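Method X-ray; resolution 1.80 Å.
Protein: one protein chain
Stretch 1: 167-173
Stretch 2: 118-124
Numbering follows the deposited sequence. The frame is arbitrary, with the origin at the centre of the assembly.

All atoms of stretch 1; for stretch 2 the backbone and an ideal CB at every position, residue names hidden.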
ATOM      1  N   TYR A 167      10.043  14.770  -0.080  1.00 25.52           N
ATOM      2  CA  TYR A 167       8.757  15.278  -0.486  1.00 24.15           C
ATOM      3  C   TYR A 167       7.835  14.094  -0.765  1.00 22.43           C
ATOM      4  O   TYR A 167       8.307  12.964  -0.906  1.00 21.57           O
ATOM      5  CB  TYR A 167       8.836  16.230  -1.688  1.00 25.00           C
ATOM      6  CG  TYR A 167       9.640  15.775  -2.878  1.00 27.31           C
ATOM      7  CD1 TYR A 167       9.139  14.828  -3.786  1.00 26.70           C
ATOM      8  CD2 TYR A 167      10.877  16.365  -3.151  1.00 30.36           C
ATOM      9  CE1 TYR A 167       9.879  14.446  -4.893  1.00 29.12           C
ATOM     10  CE2 TYR A 167      11.623  15.996  -4.259  1.00 30.98           C
ATOM     11  CZ  TYR A 167      11.119  15.040  -5.130  1.00 29.91           C
ATOM     12  OH  TYR A 167      11.879  14.683  -6.219  1.00 30.31           O
ATOM     13  N   PHE A 168       6.540  14.373  -0.854  1.00 21.75           N
ATOM     14  CA  PHE A 168       5.521  13.325  -0.793  1.00 20.06           C
ATOM     15  C   PHE A 168       4.339  13.820  -1.610  1.00 20.13           C
ATOM     16  O   PHE A 168       3.622  14.740  -1.225  1.00 19.83           O
ATOM     17  CB  PHE A 168       5.189  13.067   0.681  1.00 20.90           C
ATOM     18  CG  PHE A 168       4.184  11.953   0.932  1.00 18.87           C
ATOM     19  CD1 PHE A 168       4.597  10.625   0.991  1.00 21.12           C
ATOM     20  CD2 PHE A 168       2.863  12.254   1.207  1.00 19.84           C
ATOM     21  CE1 PHE A 168       3.686   9.588   1.270  1.00 19.21           C
ATOM     22  CE2 PHE A 168       1.945  11.223   1.493  1.00 20.95           C
ATOM     23  CZ  PHE A 168       2.364   9.895   1.499  1.00 19.84           C
ATOM     24  N   LYS A 169       4.191  13.246  -2.805  1.00 19.06           N
ATOM     25  CA  LYS A 169       3.227  13.719  -3.785  1.00 18.39           C
ATOM     26  C   LYS A 169       2.390  12.536  -4.252  1.00 17.51           C
ATOM     27  O   LYS A 169       2.937  11.460  -4.453  1.00 16.90           O
ATOM     28  CB  LYS A 169       3.968  14.335  -4.981  1.00 17.04           C
ATOM     29  CG  LYS A 169       4.903  15.473  -4.550  1.00 18.79           C
ATOM     30  CD  LYS A 169       5.846  15.953  -5.658  1.00 21.59           C
ATOM     31  CE  LYS A 169       5.091  16.592  -6.806  1.00 24.41           C
ATOM     32  NZ  LYS A 169       6.069  17.152  -7.839  1.00 26.91           N
ATOM     33  N   ILE A 170       1.081  12.749  -4.404  1.00 16.16           N
ATOM     34  CA  ILE A 170       0.140  11.682  -4.787  1.00 16.04           C
ATOM     35  C   ILE A 170      -0.856  12.203  -5.830  1.00 16.42           C
ATOM     36  O   ILE A 170      -1.408  13.307  -5.688  1.00 14.94           O
ATOM     37  CB  ILE A 170      -0.660  11.174  -3.563  1.00 16.56           C
ATOM     38  CG1 ILE A 170       0.277  10.678  -2.450  1.00 16.02           C
ATOM     39  CG2 ILE A 170      -1.693  10.067  -3.982  1.00 16.53           C
ATOM     40  CD1 ILE A 170      -0.423  10.154  -1.170  1.00 17.53           C
ATOM     41  N   TRP A 171      -1.103  11.385  -6.859  1.00 14.77           N
ATOM     42  CA  TRP A 171      -2.095  11.631  -7.888  1.00 15.36           C
ATOM     43  C   TRP A 171      -3.139  10.527  -7.776  1.00 15.00           C
ATOM     44  O   TRP A 171      -2.787   9.352  -7.487  1.00 13.74           O
ATOM     45  CB  TRP A 171      -1.486  11.528  -9.292  1.00 16.15           C
ATOM     46  CG  TRP A 171      -0.685  12.699  -9.738  1.00 16.95           C
ATOM     47  CD1 TRP A 171      -1.083  13.689 -10.616  1.00 20.39           C
ATOM     48  CD2 TRP A 171       0.651  13.010  -9.362  1.00 17.94           C
ATOM     49  NE1 TRP A 171      -0.060  14.593 -10.792  1.00 20.26           N
ATOM     50  CE2 TRP A 171       1.018  14.199 -10.048  1.00 20.18           C
ATOM     51  CE3 TRP A 171       1.595  12.385  -8.541  1.00 20.78           C
ATOM     52  CZ2 TRP A 171       2.284  14.781  -9.917  1.00 21.95           C
ATOM     53  CZ3 TRP A 171       2.881  12.968  -8.421  1.00 21.56           C
ATOM     54  CH2 TRP A 171       3.192  14.164  -9.088  1.00 20.56           C
ATOM     55  N   PHE A 172      -4.402  10.884  -8.010  1.00 14.14           N
ATOM     56  CA  PHE A 172      -5.508   9.906  -8.000  1.00 14.58           C
ATOM     57  C   PHE A 172      -6.334  10.133  -9.268  1.00 15.34           C
ATOM     58  O   PHE A 172      -6.775  11.268  -9.529  1.00 16.09           O
ATOM     59  CB  PHE A 172      -6.380  10.090  -6.756  1.00 14.52           C
ATOM     60  CG  PHE A 172      -7.471   9.057  -6.613  1.00 14.84           C
ATOM     61  CD1 PHE A 172      -7.198   7.804  -6.050  1.00 14.87           C
ATOM     62  CD2 PHE A 172      -8.776   9.335  -7.034  1.00 14.17           C
ATOM     63  CE1 PHE A 172      -8.225   6.844  -5.929  1.00 16.45           C
ATOM     64  CE2 PHE A 172      -9.788   8.397  -6.913  1.00 14.23           C
ATOM     65  CZ  PHE A 172      -9.518   7.151  -6.359  1.00 16.37           C
ATOM     66  N   ASP A 173      -6.513   9.091 -10.063  1.00 14.30           N
ATOM     67  CA  ASP A 173      -7.257   9.179 -11.324  1.00 15.49           C
ATOM     68  C   ASP A 173      -6.833  10.367 -12.199  1.00 16.62           C
ATOM     69  O   ASP A 173      -7.675  11.072 -12.780  1.00 16.62           O
ATOM     70  CB  ASP A 173      -8.778   9.172 -11.076  1.00 15.24           C
ATOM     71  CG  ASP A 173      -9.259   7.854 -10.494  1.00 16.94           C
ATOM     72  OD1 ASP A 173      -8.418   6.945 -10.340  1.00 16.20           O
ATOM     73  OD2 ASP A 173     -10.461   7.691 -10.231  1.00 17.48           O
ATOM     74  N   UNK A 118     -12.915   7.132   1.668  1.00 17.97           N
ATOM     75  CA  UNK A 118     -11.821   8.054   1.427  1.00 17.92           C
ATOM     76  C   UNK A 118     -10.486   7.320   1.366  1.00 17.75           C
ATOM     77  O   UNK A 118     -10.253   6.419   2.171  1.00 17.25           O
ATOM     78  CB  UNK A 118     -11.785   9.129   2.515  1.00 17.92           C
ATOM     79  N   UNK A 119      -9.634   7.717   0.415  1.00 16.66           N
ATOM     80  CA  UNK A 119      -8.225   7.293   0.386  1.00 15.96           C
ATOM     81  C   UNK A 119      -7.417   8.051   1.423  1.00 15.93           C
ATOM     82  O   UNK A 119      -7.405   9.295   1.416  1.00 16.46           O
ATOM     83  CB  UNK A 119      -7.622   7.506  -1.004  1.00 15.96           C
ATOM     84  N   UNK A 120      -6.731   7.307   2.281  1.00 14.98           N
ATOM     85  CA  UNK A 120      -5.801   7.863   3.252  1.00 16.15           C
ATOM     86  C   UNK A 120      -4.365   7.439   2.939  1.00 15.35           C
ATOM     87  O   UNK A 120      -4.142   6.346   2.411  1.00 14.34           O
ATOM     88  CB  UNK A 120      -6.187   7.426   4.667  1.00 16.15           C
ATOM     89  N   UNK A 121      -3.378   8.246   3.329  1.00 15.77           N
ATOM     90  CA  UNK A 121      -2.004   7.747   3.323  1.00 15.41           C
ATOM     91  C   UNK A 121      -1.266   8.331   4.497  1.00 18.04           C
ATOM     92  O   UNK A 121      -1.865   9.058   5.301  1.00 17.75           O
ATOM     93  CB  UNK A 121      -1.289   8.087   2.014  1.00 15.41           C
ATOM     94  N   UNK A 122       0.011   7.995   4.618  1.00 17.89           N
ATOM     95  CA  UNK A 122       0.833   8.518   5.708  1.00 18.99           C
ATOM     96  C   UNK A 122       2.275   8.351   5.340  1.00 20.38           C
ATOM     97  O   UNK A 122       2.586   7.631   4.402  1.00 19.67           O
ATOM     98  CB  UNK A 122       0.529   7.819   7.035  1.00 18.99           C
ATOM     99  N   UNK A 123       3.162   9.036   6.060  1.00 20.22           N
ATOM    100  CA  UNK A 123       4.562   8.687   6.047  1.00 22.73           C
ATOM    101  C   UNK A 123       5.023   8.711   7.499  1.00 23.85           C
ATOM    102  O   UNK A 123       4.324   9.265   8.373  1.00 23.51           O
ATOM    103  CB  UNK A 123       5.379   9.636   5.167  1.00 22.73           C
ATOM    104  N   UNK A 124       6.179   8.099   7.736  1.00 25.21           N
ATOM    105  CA  UNK A 124       6.770   7.960   9.063  1.00 26.70           C
ATOM    106  C   UNK A 124       8.162   8.569   9.052  1.00 27.82           C
ATOM    107  O   UNK A 124       8.924   8.381   8.105  1.00 28.04           O
ATOM    108  CB  UNK A 124       6.822   6.493   9.494  1.00 26.70           C
TER

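The two strands run nearly antiparallel, at 165°, with their axes 9.6 Å apart at closest approach. That spacing is too wide for backbone pairing, so contact must come from side chains. On stretch 1 the alternating residues Phe168, Ile170 and Phe172 point toward stretch 2, a wholly apolar row without a charge to answer.

Position 118 has extended angles (-120/139), and nothing of stretch 1 lies within 5.5 Å of its ideal CB. Stretch 1 sets almost no limit here; the residue is Gln118, which makes no contact with it.

At 119 the CA-to-CB bond points toward stretch 1, yet the ideal CB is still 5.0 Å from Phe172 CE1. A gap of that size invites a medium or long apolar side chain, such as leucine, isoleucine or methionine, whereas alanine would stop short of contact. The residue is Leu119. With chi1 t and chi2 p it brings CD2 to 3.8 Å from Phe172 CD1, a van der Waals contact oblique to the ring.

Position 120 directs its CB away, with no neighbour in stretch 1; polar or aromatic residues are equally admissible. Tyr120 occupies it.

At 121 the bond again points toward stretch 1, but now the space is short: the ideal CB lies 3.9 Å from Ile170 CD1 and 4.1 Å from Phe168 CZ. The CB alone already reaches contact, so a small residue such as alanine, serine or cysteine suits best. Ser121 is found. Its CB packs 3.9 Å from Ile170 CD1, while OG, in the t rotamer, sits 3.6 Å from Phe168 CZ at the ring edge, near its plane. Stretch 1 offers this hydroxyl no hydrogen bond; it is satisfied elsewhere in the structure.

At 122 the CB turns away, leaving side-chain choice open, a long polar one included. Arg122 keeps its side chain at least 6.2 Å from stretch 1. Its backbone does make contact, with O lying 3.7 Å from Phe168 CZ.

The bond at 123 points toward stretch 1, and the ideal CB is 4.2 Å from Phe168 CE1. The adjacent phenyl ring would suit an aliphatic side chain or another aromatic, and visible atoms alone do not separate these. Tyr123, with chi1 p, presents its edge to the face of Phe168: centroids are 5.1 Å apart, planes inclined by 56°, and Tyr123 CD2 comes within 3.9 Å of Phe168 CD2. Its OH is hydrogen-bonded elsewhere in the structure.

Position 124 lies out of reach, its strand angles (-123/138) compatible with a beta-branched residue among others. It is Val124.

Stretch 2 (118-124) QLYSRYV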
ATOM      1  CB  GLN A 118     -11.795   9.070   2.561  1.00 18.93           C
ATOM      2  CG  GLN A 118     -13.045   9.973   2.596  1.00 20.68           C
ATOM      3  CD  GLN A 118     -13.052  10.925   1.406  1.00 21.73           C
ATOM      4  OE1 GLN A 118     -14.050  11.044   0.688  1.00 25.75           O
ATOM      5  NE2 GLN A 118     -11.914  11.528   1.145  1.00 20.77           N
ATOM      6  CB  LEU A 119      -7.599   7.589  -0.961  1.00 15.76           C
ATOM      7  CG  LEU A 119      -6.294   6.878  -1.343  1.00 16.87           C
ATOM      8  CD1 LEU A 119      -6.582   5.428  -1.642  1.00 16.36           C
ATOM      9  CD2 LEU A 119      -5.641   7.557  -2.545  1.00 16.55           C
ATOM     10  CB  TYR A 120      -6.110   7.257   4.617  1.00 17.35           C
ATOM     11  CG  TYR A 120      -7.206   7.934   5.407  1.00 19.41           C
ATOM     12  CD1 TYR A 120      -6.971   8.318   6.730  1.00 22.02           C
ATOM     13  CD2 TYR A 120      -8.469   8.158   4.847  1.00 20.05           C
ATOM     14  CE1 TYR A 120      -7.962   8.937   7.489  1.00 21.95           C
ATOM     15  CE2 TYR A 120      -9.485   8.779   5.615  1.00 23.06           C
ATOM     16  CZ  TYR A 120      -9.205   9.157   6.929  1.00 21.96           C
ATOM     17  OH  TYR A 120     -10.200   9.767   7.694  1.00 23.55           O
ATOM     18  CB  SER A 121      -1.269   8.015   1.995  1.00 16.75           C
ATOM     19  OG  SER A 121      -0.048   7.263   1.951  1.00 14.96           O
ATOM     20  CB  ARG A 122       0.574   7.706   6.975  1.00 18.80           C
ATOM     21  CG  ARG A 122       1.097   6.314   6.906  1.00 18.24           C
ATOM     22  CD  ARG A 122       0.740   5.488   8.127  1.00 18.72           C
ATOM     23  NE  ARG A 122       1.804   4.540   8.397  1.00 17.93           N
ATOM     24  CZ  ARG A 122       1.919   3.835   9.521  1.00 22.96           C
ATOM     25  NH1 ARG A 122       2.924   2.991   9.677  1.00 20.77           N
ATOM     26  NH2 ARG A 122       1.021   3.973  10.502  1.00 22.25           N
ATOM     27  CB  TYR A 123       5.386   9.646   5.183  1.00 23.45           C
ATOM     28  CG  TYR A 123       5.204  11.128   5.488  1.00 23.03           C
ATOM     29  CD1 TYR A 123       6.023  11.793   6.427  1.00 26.22           C
ATOM     30  CD2 TYR A 123       4.239  11.866   4.845  1.00 23.06           C
ATOM     31  CE1 TYR A 123       5.854  13.175   6.706  1.00 26.19           C
ATOM     32  CE2 TYR A 123       4.057  13.234   5.111  1.00 24.44           C
ATOM     33  CZ  TYR A 123       4.876  13.888   6.051  1.00 26.93           C
ATOM     34  OH  TYR A 123       4.671  15.259   6.299  1.00 27.43           O
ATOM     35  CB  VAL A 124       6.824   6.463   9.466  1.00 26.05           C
ATOM     36  CG1 VAL A 124       7.439   6.265  10.821  1.00 28.84           C
ATOM     37  CG2 VAL A 124       5.408   5.892   9.493  1.00 26.41           C
TER
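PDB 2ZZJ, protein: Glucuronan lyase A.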